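PDB 6VVE: Dot/Icm T4SS effector from Legionella pneumophila, which acts as an effector kinase activated by host inositol hexakisphosphate and binds nucleotide and manganese in its kinase fold. Local coordinates for residues Glu164-Leu169 with Tyr234-Ile239; Asn185-Ser190 with Asp251-Ile256; Leu220-Leu225 with Asn263-Leu268; Leu225-Asp230 with Lys258-Asn263. All blocks are in the same frame, centred on the assembly; numbering follows the deposited sequence.

Interaction 1: Glu164-Leu169 with Tyr234-Ile239; sequences EFVLAL and YVYNFI
Val235 opens the contact from helix 231-239, which lies nearly antiparallel to helix 159-174 in the helical lobe of this kinase fold. The two short segments run at 155° to each other with their axes 10.0 Å apart, a distance within the usual range for packed helices. The two branches of Val235 divide the work. CG1, placed opposite the backbone N (chi1 176°), approaches Val166 CG2 at 4.3 Å, while CG2 reaches one turn further along the partner helix to Leu169 CD2, also at 4.3 Å. Val235 also rests on Leu194 of strand 194-196, so it packs against both a helix and a strand.

Tyr236 comes next, and its CA is the nearest partner to that of Val166. The valine fork straddles the root of the tyrosine: Val166 CG1 and CG2 each lie 4.0 Å from Tyr236 CB. The two side chains cross at about a right angle. The tyrosine hydroxyl, by contrast, turns to Glu163, just ahead of the helical segment, and hydrogen-bonds to that carboxylate. With no hydrogen bond spanning the two segments, this buried seam rests on apolar packing, and Val166 CG2 completes it at the edge of the Tyr236 ring, near its plane and 4.0 Å from CD1.

Interaction 2: Asn185-Ser190 with Asp251-Ile256; sequences NPYHIS and DWRVPI
Arg253 reaches across to Pro186 and Tyr187, joining residues 251-256, which lead into helix 253-262, to a type I beta turn, Asn185 to His188, in the loop that precedes strand 194-196 of the kinase fold. Within that turn Asn185 OD1 accepts from Tyr187 N, which makes this an Asx turn as well.

The arginine stem is extended from CG to NE, and its first torsion (chi1 -54°) sets CG beside the backbone N. This lays the chain along its neighbour Trp252: Arg253 CG sits over the centre of the indole, and the guanidinium has Trp252 CZ2 against one face. Tyr187 comes obliquely to the stem, its CE1 3.5 Å from Arg253 CD, with the ring and guanidinium planes only 23° apart. Trp252 takes the less usual rotamer with CG between N and the carbonyl carbon (chi1 51°), and its CZ3 meets Pro186 CB at 3.8 Å.

Each guanidinium nitrogen has a partner near the guanidinium plane. NE donates to Pro186 O at 2.8 Å, from above the carbonyl plane; NH1 forms a salt bridge with Asp251 OD1, whose opposite face receives the capping bond from Arg253 N. One water bridges the same two residues as the NE bond, donating to Pro186 O at 2.8 Å and accepting from Arg253 NH2 at 3.0 Å.

Interaction 3: Leu220-Leu225 with Asn263-Leu268; sequences LSRKSL and NRDESL
The guanidinium of Arg222 is met at its edge by the carboxylate of Asp265, whose OD2 lies close to the guanidinium plane. The two flat groups are turned 45° against each other, so this is a single-point salt bridge and not the coplanar, two-bond pairing that the same groups can form. NH1 donates to Asp265 OD2 at 3.3 Å with an N-H...O angle of 153°, and OD2 accepts through its syn lone pair, on the side of the other oxygen.

That other oxygen, OD1, lies along the arginine stem, 3.2 Å from Arg222 CD and 3.5 Å from Arg222 CB. A bend in the stem at chi3 (-81°) carries the guanidinium round to OD2 while the aliphatic part passes OD1. A water adds a second connection between the segments: it donates to the backbone oxygen of Arg222 at 3.0 Å and, more distantly, to Asp265 OD1. Arg222 NE makes a weak hydrogen bond with Val217 O, so the group also has a link to the chain just before its own helix.

Asp265 occupies the third position of a type II beta turn running from Asn263 to Glu266, with the positive phi proper to that place. The pattern is that of a solvent-facing salt bridge tying a tight turn, just beyond helix 253-262, to the side of helix 219-229.

Interaction 4: Leu225-Asp230 with Lys258-Asn263; sequences LVYGKD and KWYENN
Val226 and Tyr260 mark the closest backbone approach, 8.4 Å between CA atoms, where the last turns of helix 219-229 and helix 253-262 face each other. Tyr260 spans the distance between the two backbones, and three residues of the facing segment each take a different part of its side chain.

Val226 covers a face: its CG1, held opposite the backbone N (chi1 173°), points at the ring in a CH-pi contact, 4.0 Å from the centroid and 3.5 Å from Tyr260 CE1. Tyr227 meets the ring in an offset edge-to-face pair, presenting its own edge to the Tyr260 face with the planes at 66° and CE1 3.9 Å from Tyr260 CE2. Asp230 takes the hydroxyl end. Its carboxylate lies nearly coplanar with the ring, the planes 16° apart. Tyr260 OH donates to OD2 at 2.5 Å, and the oxygen accepts through its anti lone pair, the one away from OD1. Just after the helix, Asn263 ND2 donates to Trp259 O at 2.8 Å, with ND2 over the indole toward its rim.

Asp230 is buried, at a position directly before helix 231-239, yet its carboxylate is well supplied with donors. OD2 accepts from a backbone amide of the loop that follows Asn263 as well as from Tyr260, and OD1 is hydrogen-bonded to Ser269 OG. So many polar partners around one buried carboxylate would be expected to stabilise a negative charge on Asp230.

The four contacts knit one helical lobe together, and their segments alternate along the chain except that interaction 4 is nested within the loop closed by interaction 3. Those two lie closest, with centres 5 Å apart; Leu268 N of the one bonds to Asp230 OD2 of the other at 2.8 Å. Interactions 1 and 4 join through Tyr234 OH and Tyr260 OH, 2.6 Å apart. Interaction 2 packs against all three: Ile189 CG2 touches Phe238 CE2 at 3.6 Å, Ile256 CG1 meets Leu268 CD1 at 3.7 Å, and Pro186 CD lies 3.9 Å from Tyr227 CE1. The nucleotide is some way off, the Val235 side chain being about 14 Å from ADP.

Interaction 1: Glu164-Leu169 with Tyr234-Ile239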
# COMPACT_ATOMS: atom_id res chain seq x y z
N GLU A 164 -1.18 6.35 -12.46
CA GLU A 164 -0.80 4.95 -12.37
C GLU A 164 -0.82 4.46 -10.93
O GLU A 164 -1.23 3.33 -10.64
CB GLU A 164 0.57 4.73 -13.01
CG GLU A 164 0.97 3.27 -13.13
CD GLU A 164 2.34 3.09 -13.77
OE1 GLU A 164 2.96 4.10 -14.15
OE2 GLU A 164 2.79 1.92 -13.88
N PHE A 165 -0.38 5.31 -9.99
CA PHE A 165 -0.43 4.91 -8.59
C PHE A 165 -1.87 4.75 -8.12
O PHE A 165 -2.19 3.79 -7.41
CB PHE A 165 0.28 5.94 -7.71
CG PHE A 165 0.04 5.72 -6.24
CD1 PHE A 165 0.80 4.81 -5.53
CD2 PHE A 165 -0.99 6.40 -5.58
CE1 PHE A 165 0.57 4.60 -4.18
CE2 PHE A 165 -1.23 6.18 -4.25
CZ PHE A 165 -0.45 5.28 -3.54
N VAL A 166 -2.75 5.68 -8.50
CA VAL A 166 -4.14 5.63 -8.06
C VAL A 166 -4.81 4.35 -8.54
O VAL A 166 -5.52 3.68 -7.78
CB VAL A 166 -4.90 6.88 -8.53
CG1 VAL A 166 -6.39 6.66 -8.46
CG2 VAL A 166 -4.49 8.09 -7.69
N LEU A 167 -4.61 4.01 -9.82
CA LEU A 167 -5.21 2.78 -10.35
C LEU A 167 -4.63 1.55 -9.65
O LEU A 167 -5.34 0.56 -9.43
CB LEU A 167 -4.98 2.70 -11.86
CG LEU A 167 -5.70 3.76 -12.69
CD1 LEU A 167 -5.30 3.64 -14.15
CD2 LEU A 167 -7.21 3.66 -12.53
N ALA A 168 -3.35 1.59 -9.30
CA ALA A 168 -2.78 0.49 -8.52
C ALA A 168 -3.41 0.42 -7.14
O ALA A 168 -3.71 -0.68 -6.63
CB ALA A 168 -1.26 0.66 -8.41
N LEU A 169 -3.63 1.58 -6.50
CA LEU A 169 -4.27 1.58 -5.19
C LEU A 169 -5.72 1.11 -5.29
O LEU A 169 -6.22 0.43 -4.38
CB LEU A 169 -4.21 2.97 -4.59
CG LEU A 169 -4.86 3.17 -3.22
CD1 LEU A 169 -4.25 2.23 -2.20
CD2 LEU A 169 -4.72 4.63 -2.77
N TYR A 234 -10.47 9.20 -3.21
CA TYR A 234 -10.19 10.40 -2.43
C TYR A 234 -8.84 11.00 -2.82
O TYR A 234 -8.71 12.23 -2.97
CB TYR A 234 -10.18 10.09 -0.94
CG TYR A 234 -11.39 9.34 -0.41
CD1 TYR A 234 -12.60 9.34 -1.10
CD2 TYR A 234 -11.33 8.67 0.80
CE1 TYR A 234 -13.69 8.65 -0.62
CE2 TYR A 234 -12.43 7.99 1.31
CZ TYR A 234 -13.60 7.98 0.58
OH TYR A 234 -14.68 7.29 1.09
N VAL A 235 -7.82 10.15 -2.98
CA VAL A 235 -6.50 10.64 -3.36
C VAL A 235 -6.56 11.35 -4.71
O VAL A 235 -6.05 12.47 -4.86
CB VAL A 235 -5.49 9.47 -3.38
CG1 VAL A 235 -4.13 9.95 -3.86
CG2 VAL A 235 -5.38 8.83 -2.00
N TYR A 236 -7.19 10.71 -5.70
CA TYR A 236 -7.19 11.29 -7.03
C TYR A 236 -7.94 12.62 -7.07
O TYR A 236 -7.47 13.60 -7.66
CB TYR A 236 -7.82 10.32 -8.03
CG TYR A 236 -7.65 10.79 -9.46
CD1 TYR A 236 -6.46 10.56 -10.15
CD2 TYR A 236 -8.67 11.47 -10.11
CE1 TYR A 236 -6.30 11.00 -11.46
CE2 TYR A 236 -8.52 11.90 -11.42
CZ TYR A 236 -7.33 11.67 -12.08
OH TYR A 236 -7.17 12.10 -13.37
N ASN A 237 -9.13 12.67 -6.45
CA ASN A 237 -9.94 13.88 -6.51
C ASN A 237 -9.31 15.01 -5.70
O ASN A 237 -9.48 16.18 -6.06
CB ASN A 237 -11.36 13.60 -6.01
CG ASN A 237 -12.24 13.02 -7.09
OD1 ASN A 237 -13.04 13.73 -7.70
ND2 ASN A 237 -12.09 11.72 -7.35
N PHE A 238 -8.60 14.70 -4.62
CA PHE A 238 -7.90 15.74 -3.88
C PHE A 238 -6.84 16.41 -4.74
O PHE A 238 -6.66 17.63 -4.68
CB PHE A 238 -7.27 15.17 -2.61
CG PHE A 238 -6.49 16.18 -1.82
CD1 PHE A 238 -7.14 17.11 -1.03
CD2 PHE A 238 -5.10 16.21 -1.87
CE1 PHE A 238 -6.43 18.06 -0.30
CE2 PHE A 238 -4.38 17.15 -1.13
CZ PHE A 238 -5.06 18.07 -0.35
N ILE A 239 -6.13 15.62 -5.56
CA ILE A 239 -5.04 16.16 -6.37
C ILE A 239 -5.57 16.76 -7.66
O ILE A 239 -5.08 17.79 -8.13
CB ILE A 239 -4.00 15.06 -6.63
CG1 ILE A 239 -3.48 14.49 -5.31
CG2 ILE A 239 -2.86 15.58 -7.47
CD1 ILE A 239 -2.51 13.32 -5.47

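Interaction 2: Asn185-Ser190 with Asp251-Ile256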
# COMPACT_ATOMS: atom_id res chain seq x y z
N ASN A 185 -10.47 9.35 5.12
CA ASN A 185 -11.83 9.74 4.77
C ASN A 185 -11.73 10.87 3.74
O ASN A 185 -10.63 11.33 3.42
CB ASN A 185 -12.62 10.19 6.01
CG ASN A 185 -11.94 11.33 6.75
OD1 ASN A 185 -11.93 12.47 6.27
ND2 ASN A 185 -11.36 11.04 7.91
N PRO A 186 -12.87 11.31 3.19
CA PRO A 186 -12.80 12.35 2.14
C PRO A 186 -12.21 13.67 2.61
O PRO A 186 -11.81 14.49 1.76
CB PRO A 186 -14.26 12.52 1.71
CG PRO A 186 -14.92 11.22 2.09
CD PRO A 186 -14.23 10.77 3.35
N TYR A 187 -12.13 13.91 3.92
CA TYR A 187 -11.63 15.17 4.44
C TYR A 187 -10.21 15.06 4.98
O TYR A 187 -9.66 16.07 5.46
CB TYR A 187 -12.55 15.68 5.55
CG TYR A 187 -13.95 16.00 5.06
CD1 TYR A 187 -14.23 17.22 4.46
CD2 TYR A 187 -14.98 15.08 5.21
CE1 TYR A 187 -15.51 17.51 4.01
CE2 TYR A 187 -16.26 15.37 4.77
CZ TYR A 187 -16.51 16.59 4.17
OH TYR A 187 -17.78 16.88 3.72
N HIS A 188 -9.59 13.88 4.92
CA HIS A 188 -8.26 13.66 5.45
C HIS A 188 -7.39 13.02 4.38
O HIS A 188 -7.72 11.95 3.87
CB HIS A 188 -8.29 12.77 6.70
CG HIS A 188 -6.95 12.23 7.09
ND1 HIS A 188 -6.36 11.16 6.45
CD2 HIS A 188 -6.08 12.62 8.05
CE1 HIS A 188 -5.19 10.91 7.00
NE2 HIS A 188 -4.99 11.78 7.98
N ILE A 189 -6.29 13.68 4.05
CA ILE A 189 -5.27 13.14 3.16
C ILE A 189 -3.92 13.38 3.82
O ILE A 189 -3.69 14.43 4.43
CB ILE A 189 -5.33 13.79 1.76
CG1 ILE A 189 -4.44 13.05 0.78
CG2 ILE A 189 -4.90 15.26 1.84
CD1 ILE A 189 -5.01 11.76 0.30
N SER A 190 -3.02 12.41 3.68
CA SER A 190 -1.66 12.48 4.21
C SER A 190 -0.70 12.44 3.03
O SER A 190 -0.12 11.38 2.73
CB SER A 190 -1.38 11.34 5.19
OG SER A 190 -2.28 11.38 6.30
N ASP A 251 -16.37 20.70 -5.20
CA ASP A 251 -16.21 19.97 -3.95
C ASP A 251 -16.83 18.59 -4.13
O ASP A 251 -18.00 18.36 -3.82
CB ASP A 251 -16.85 20.71 -2.78
CG ASP A 251 -16.44 20.10 -1.42
OD1 ASP A 251 -15.73 19.07 -1.44
OD2 ASP A 251 -16.81 20.67 -0.37
N TRP A 252 -16.01 17.66 -4.64
CA TRP A 252 -16.43 16.28 -4.83
C TRP A 252 -16.90 15.61 -3.54
O TRP A 252 -17.60 14.59 -3.60
CB TRP A 252 -15.26 15.47 -5.39
CG TRP A 252 -13.99 15.64 -4.60
CD1 TRP A 252 -13.07 16.63 -4.72
CD2 TRP A 252 -13.51 14.78 -3.55
NE1 TRP A 252 -12.05 16.46 -3.81
CE2 TRP A 252 -12.30 15.32 -3.08
CE3 TRP A 252 -14.00 13.61 -2.96
CZ2 TRP A 252 -11.55 14.73 -2.07
CZ3 TRP A 252 -13.26 13.02 -1.95
CH2 TRP A 252 -12.05 13.58 -1.51
N ARG A 253 -16.55 16.17 -2.38
CA ARG A 253 -16.91 15.51 -1.13
C ARG A 253 -18.40 15.58 -0.85
O ARG A 253 -18.94 14.70 -0.17
CB ARG A 253 -16.13 16.14 0.03
CG ARG A 253 -14.64 16.15 -0.18
CD ARG A 253 -13.92 16.86 0.97
NE ARG A 253 -12.49 17.00 0.69
CZ ARG A 253 -11.98 17.93 -0.11
NH1 ARG A 253 -12.76 18.81 -0.71
NH2 ARG A 253 -10.66 17.98 -0.30
N VAL A 254 -19.07 16.61 -1.33
CA VAL A 254 -20.48 16.84 -1.00
C VAL A 254 -21.35 15.72 -1.55
O VAL A 254 -22.12 15.11 -0.79
CB VAL A 254 -20.95 18.22 -1.51
CG1 VAL A 254 -22.45 18.40 -1.28
CG2 VAL A 254 -20.17 19.34 -0.82
N PRO A 255 -21.31 15.43 -2.85
CA PRO A 255 -22.15 14.32 -3.35
C PRO A 255 -21.75 12.98 -2.78
O PRO A 255 -22.63 12.13 -2.55
CB PRO A 255 -21.93 14.38 -4.88
CG PRO A 255 -20.62 15.09 -5.06
CD PRO A 255 -20.55 16.10 -3.92
N ILE A 256 -20.46 12.75 -2.54
CA ILE A 256 -20.01 11.46 -2.03
C ILE A 256 -20.51 11.25 -0.60
O ILE A 256 -21.03 10.18 -0.26
CB ILE A 256 -18.48 11.36 -2.10
CG1 ILE A 256 -18.04 11.28 -3.56
CG2 ILE A 256 -17.98 10.17 -1.30
CD1 ILE A 256 -16.53 11.18 -3.74
O HOH W 1 -9.38 15.49 0.76
O HOH W 2 -17.52 19.79 1.97

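Interaction 3: Leu220-Leu225 with Asn263-Leu268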
# COMPACT_ATOMS: atom_id res chain seq x y z
N LEU A 220 -17.73 2.22 13.61
CA LEU A 220 -16.42 2.66 13.14
C LEU A 220 -15.85 1.70 12.10
O LEU A 220 -15.35 2.12 11.05
CB LEU A 220 -15.46 2.80 14.33
CG LEU A 220 -14.01 3.16 14.01
CD1 LEU A 220 -13.91 4.45 13.22
CD2 LEU A 220 -13.21 3.26 15.31
N SER A 221 -15.90 0.40 12.39
CA SER A 221 -15.34 -0.57 11.46
C SER A 221 -16.04 -0.50 10.11
O SER A 221 -15.40 -0.54 9.06
CB SER A 221 -15.44 -1.98 12.05
OG SER A 221 -14.68 -2.08 13.25
N ARG A 222 -17.37 -0.39 10.12
CA ARG A 222 -18.13 -0.38 8.87
C ARG A 222 -17.81 0.86 8.05
O ARG A 222 -17.68 0.79 6.82
CB ARG A 222 -19.63 -0.46 9.17
CG ARG A 222 -20.12 -1.84 9.59
CD ARG A 222 -21.64 -1.85 9.73
NE ARG A 222 -22.08 -1.29 11.00
CZ ARG A 222 -23.29 -0.80 11.23
NH1 ARG A 222 -24.20 -0.79 10.26
NH2 ARG A 222 -23.59 -0.32 12.43
N LYS A 223 -17.68 2.02 8.70
CA LYS A 223 -17.31 3.23 7.97
C LYS A 223 -15.89 3.13 7.44
O LYS A 223 -15.62 3.55 6.31
CB LYS A 223 -17.48 4.45 8.87
CG LYS A 223 -18.92 4.77 9.20
CD LYS A 223 -19.02 5.91 10.21
CE LYS A 223 -20.48 6.31 10.46
NZ LYS A 223 -20.60 7.33 11.55
N SER A 224 -14.97 2.58 8.23
CA SER A 224 -13.59 2.43 7.78
C SER A 224 -13.50 1.56 6.54
O SER A 224 -12.70 1.83 5.63
CB SER A 224 -12.72 1.86 8.91
OG SER A 224 -12.57 2.80 9.96
N LEU A 225 -14.31 0.49 6.48
CA LEU A 225 -14.32 -0.36 5.30
C LEU A 225 -14.80 0.41 4.07
O LEU A 225 -14.22 0.28 2.99
CB LEU A 225 -15.19 -1.59 5.54
CG LEU A 225 -15.44 -2.49 4.34
CD1 LEU A 225 -14.13 -3.01 3.76
CD2 LEU A 225 -16.35 -3.67 4.71
N ASN A 263 -26.77 5.55 1.32
CA ASN A 263 -26.51 4.18 0.82
C ASN A 263 -25.60 3.52 1.86
O ASN A 263 -24.38 3.45 1.69
CB ASN A 263 -25.87 4.20 -0.56
CG ASN A 263 -26.74 4.91 -1.60
OD1 ASN A 263 -27.52 4.28 -2.31
ND2 ASN A 263 -26.61 6.24 -1.67
N ARG A 264 -26.20 3.05 2.96
CA ARG A 264 -25.42 2.60 4.10
C ARG A 264 -24.66 1.32 3.78
O ARG A 264 -25.16 0.43 3.09
CB ARG A 264 -26.34 2.35 5.31
CG ARG A 264 -26.96 3.61 5.89
CD ARG A 264 -27.71 3.28 7.18
NE ARG A 264 -28.36 4.46 7.76
CZ ARG A 264 -29.08 4.44 8.87
NH1 ARG A 264 -29.26 3.31 9.54
NH2 ARG A 264 -29.64 5.56 9.32
N ASP A 265 -23.44 1.23 4.32
CA ASP A 265 -22.60 0.04 4.18
C ASP A 265 -22.34 -0.30 2.72
O ASP A 265 -22.30 -1.47 2.33
CB ASP A 265 -23.22 -1.16 4.91
CG ASP A 265 -23.30 -0.95 6.41
OD1 ASP A 265 -22.34 -0.38 6.97
OD2 ASP A 265 -24.31 -1.33 7.03
N GLU A 266 -22.15 0.73 1.90
CA GLU A 266 -21.86 0.56 0.49
C GLU A 266 -20.79 1.57 0.08
O GLU A 266 -20.74 2.69 0.59
CB GLU A 266 -23.10 0.75 -0.39
CG GLU A 266 -24.09 -0.41 -0.31
CD GLU A 266 -25.25 -0.25 -1.27
OE1 GLU A 266 -25.53 0.90 -1.69
OE2 GLU A 266 -25.88 -1.27 -1.62
N SER A 267 -19.95 1.15 -0.87
CA SER A 267 -18.88 1.99 -1.40
C SER A 267 -19.18 2.33 -2.85
O SER A 267 -19.89 1.60 -3.55
CB SER A 267 -17.53 1.28 -1.31
OG SER A 267 -17.53 0.07 -2.07
N LEU A 268 -18.65 3.47 -3.30
CA LEU A 268 -18.84 3.88 -4.68
C LEU A 268 -18.20 2.89 -5.64
O LEU A 268 -18.72 2.67 -6.74
CB LEU A 268 -18.26 5.28 -4.90
CG LEU A 268 -18.88 6.39 -4.06
CD1 LEU A 268 -18.06 7.67 -4.16
CD2 LEU A 268 -20.32 6.65 -4.49
O HOH W 3 -19.51 -1.32 5.66

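Interaction 4: Leu225-Asp230 with Lys258-Asn263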
# COMPACT_ATOMS: atom_id res chain seq x y z
N LEU A 225 -14.31 0.49 6.48
CA LEU A 225 -14.32 -0.36 5.30
C LEU A 225 -14.80 0.41 4.07
O LEU A 225 -14.22 0.28 2.99
CB LEU A 225 -15.19 -1.59 5.54
CG LEU A 225 -15.44 -2.49 4.34
CD1 LEU A 225 -14.13 -3.01 3.76
CD2 LEU A 225 -16.35 -3.67 4.71
N VAL A 226 -15.85 1.21 4.23
CA VAL A 226 -16.36 1.98 3.10
C VAL A 226 -15.32 3.00 2.64
O VAL A 226 -15.06 3.15 1.44
CB VAL A 226 -17.69 2.66 3.48
CG1 VAL A 226 -18.15 3.60 2.38
CG2 VAL A 226 -18.75 1.61 3.77
N TYR A 227 -14.71 3.71 3.60
CA TYR A 227 -13.71 4.71 3.24
C TYR A 227 -12.49 4.05 2.59
O TYR A 227 -11.88 4.61 1.67
CB TYR A 227 -13.29 5.51 4.47
CG TYR A 227 -14.36 6.41 5.05
CD1 TYR A 227 -15.36 6.95 4.25
CD2 TYR A 227 -14.35 6.75 6.39
CE1 TYR A 227 -16.32 7.78 4.77
CE2 TYR A 227 -15.30 7.59 6.93
CZ TYR A 227 -16.29 8.10 6.11
OH TYR A 227 -17.25 8.94 6.65
N GLY A 228 -12.13 2.85 3.06
CA GLY A 228 -10.97 2.18 2.51
C GLY A 228 -11.18 1.73 1.07
O GLY A 228 -10.28 1.87 0.24
N LYS A 229 -12.36 1.19 0.76
CA LYS A 229 -12.62 0.72 -0.59
C LYS A 229 -12.65 1.86 -1.60
O LYS A 229 -12.37 1.64 -2.78
CB LYS A 229 -13.95 -0.05 -0.63
CG LYS A 229 -13.86 -1.44 -0.01
CD LYS A 229 -15.02 -2.33 -0.44
CE LYS A 229 -14.89 -2.79 -1.89
NZ LYS A 229 -13.70 -3.66 -2.11
N ASP A 230 -12.97 3.08 -1.16
CA ASP A 230 -12.98 4.26 -2.02
C ASP A 230 -11.75 5.13 -1.80
O ASP A 230 -11.70 6.26 -2.30
CB ASP A 230 -14.25 5.08 -1.78
CG ASP A 230 -15.52 4.33 -2.19
OD1 ASP A 230 -15.40 3.32 -2.94
OD2 ASP A 230 -16.63 4.73 -1.77
N LYS A 258 -23.10 12.68 0.87
CA LYS A 258 -24.54 12.48 0.82
C LYS A 258 -24.88 11.08 0.35
O LYS A 258 -25.89 10.51 0.76
CB LYS A 258 -25.19 13.52 -0.09
CG LYS A 258 -26.69 13.67 0.12
CD LYS A 258 -27.31 14.59 -0.91
CE LYS A 258 -28.73 15.02 -0.51
NZ LYS A 258 -29.56 13.87 -0.05
N TRP A 259 -24.06 10.51 -0.54
CA TRP A 259 -24.30 9.16 -1.02
C TRP A 259 -24.11 8.15 0.10
O TRP A 259 -24.95 7.27 0.30
CB TRP A 259 -23.37 8.86 -2.20
CG TRP A 259 -23.76 7.63 -2.97
CD1 TRP A 259 -24.63 7.57 -4.01
CD2 TRP A 259 -23.26 6.30 -2.78
NE1 TRP A 259 -24.73 6.28 -4.46
CE2 TRP A 259 -23.90 5.48 -3.73
CE3 TRP A 259 -22.35 5.72 -1.89
CZ2 TRP A 259 -23.66 4.10 -3.82
CZ3 TRP A 259 -22.11 4.36 -1.98
CH2 TRP A 259 -22.76 3.57 -2.94
N TYR A 260 -22.99 8.26 0.84
CA TYR A 260 -22.74 7.34 1.95
C TYR A 260 -23.89 7.39 2.95
O TYR A 260 -24.38 6.36 3.41
CB TYR A 260 -21.42 7.69 2.64
CG TYR A 260 -20.17 7.47 1.81
CD1 TYR A 260 -20.09 6.43 0.90
CD2 TYR A 260 -19.08 8.29 1.96
CE1 TYR A 260 -18.95 6.23 0.14
CE2 TYR A 260 -17.92 8.10 1.21
CZ TYR A 260 -17.87 7.06 0.30
OH TYR A 260 -16.73 6.88 -0.44
N GLU A 261 -24.33 8.60 3.30
CA GLU A 261 -25.38 8.74 4.30
C GLU A 261 -26.66 8.06 3.87
O GLU A 261 -27.43 7.59 4.72
CB GLU A 261 -25.64 10.22 4.59
CG GLU A 261 -24.45 10.96 5.19
CD GLU A 261 -24.67 12.46 5.27
OE1 GLU A 261 -25.82 12.91 5.07
OE2 GLU A 261 -23.69 13.19 5.54
N ASN A 262 -26.91 7.99 2.56
CA ASN A 262 -28.16 7.44 2.04
C ASN A 262 -28.00 6.07 1.40
O ASN A 262 -29.00 5.48 0.99
CB ASN A 262 -28.78 8.41 1.03
CG ASN A 262 -29.29 9.69 1.69
OD1 ASN A 262 -30.39 9.72 2.23
ND2 ASN A 262 -28.47 10.74 1.65
N ASN A 263 -26.77 5.55 1.32
CA ASN A 263 -26.51 4.18 0.82
C ASN A 263 -25.60 3.52 1.86
O ASN A 263 -24.38 3.45 1.69
CB ASN A 263 -25.87 4.20 -0.56
CG ASN A 263 -26.74 4.91 -1.60
OD1 ASN A 263 -27.52 4.28 -2.31
ND2 ASN A 263 -26.61 6.24 -1.67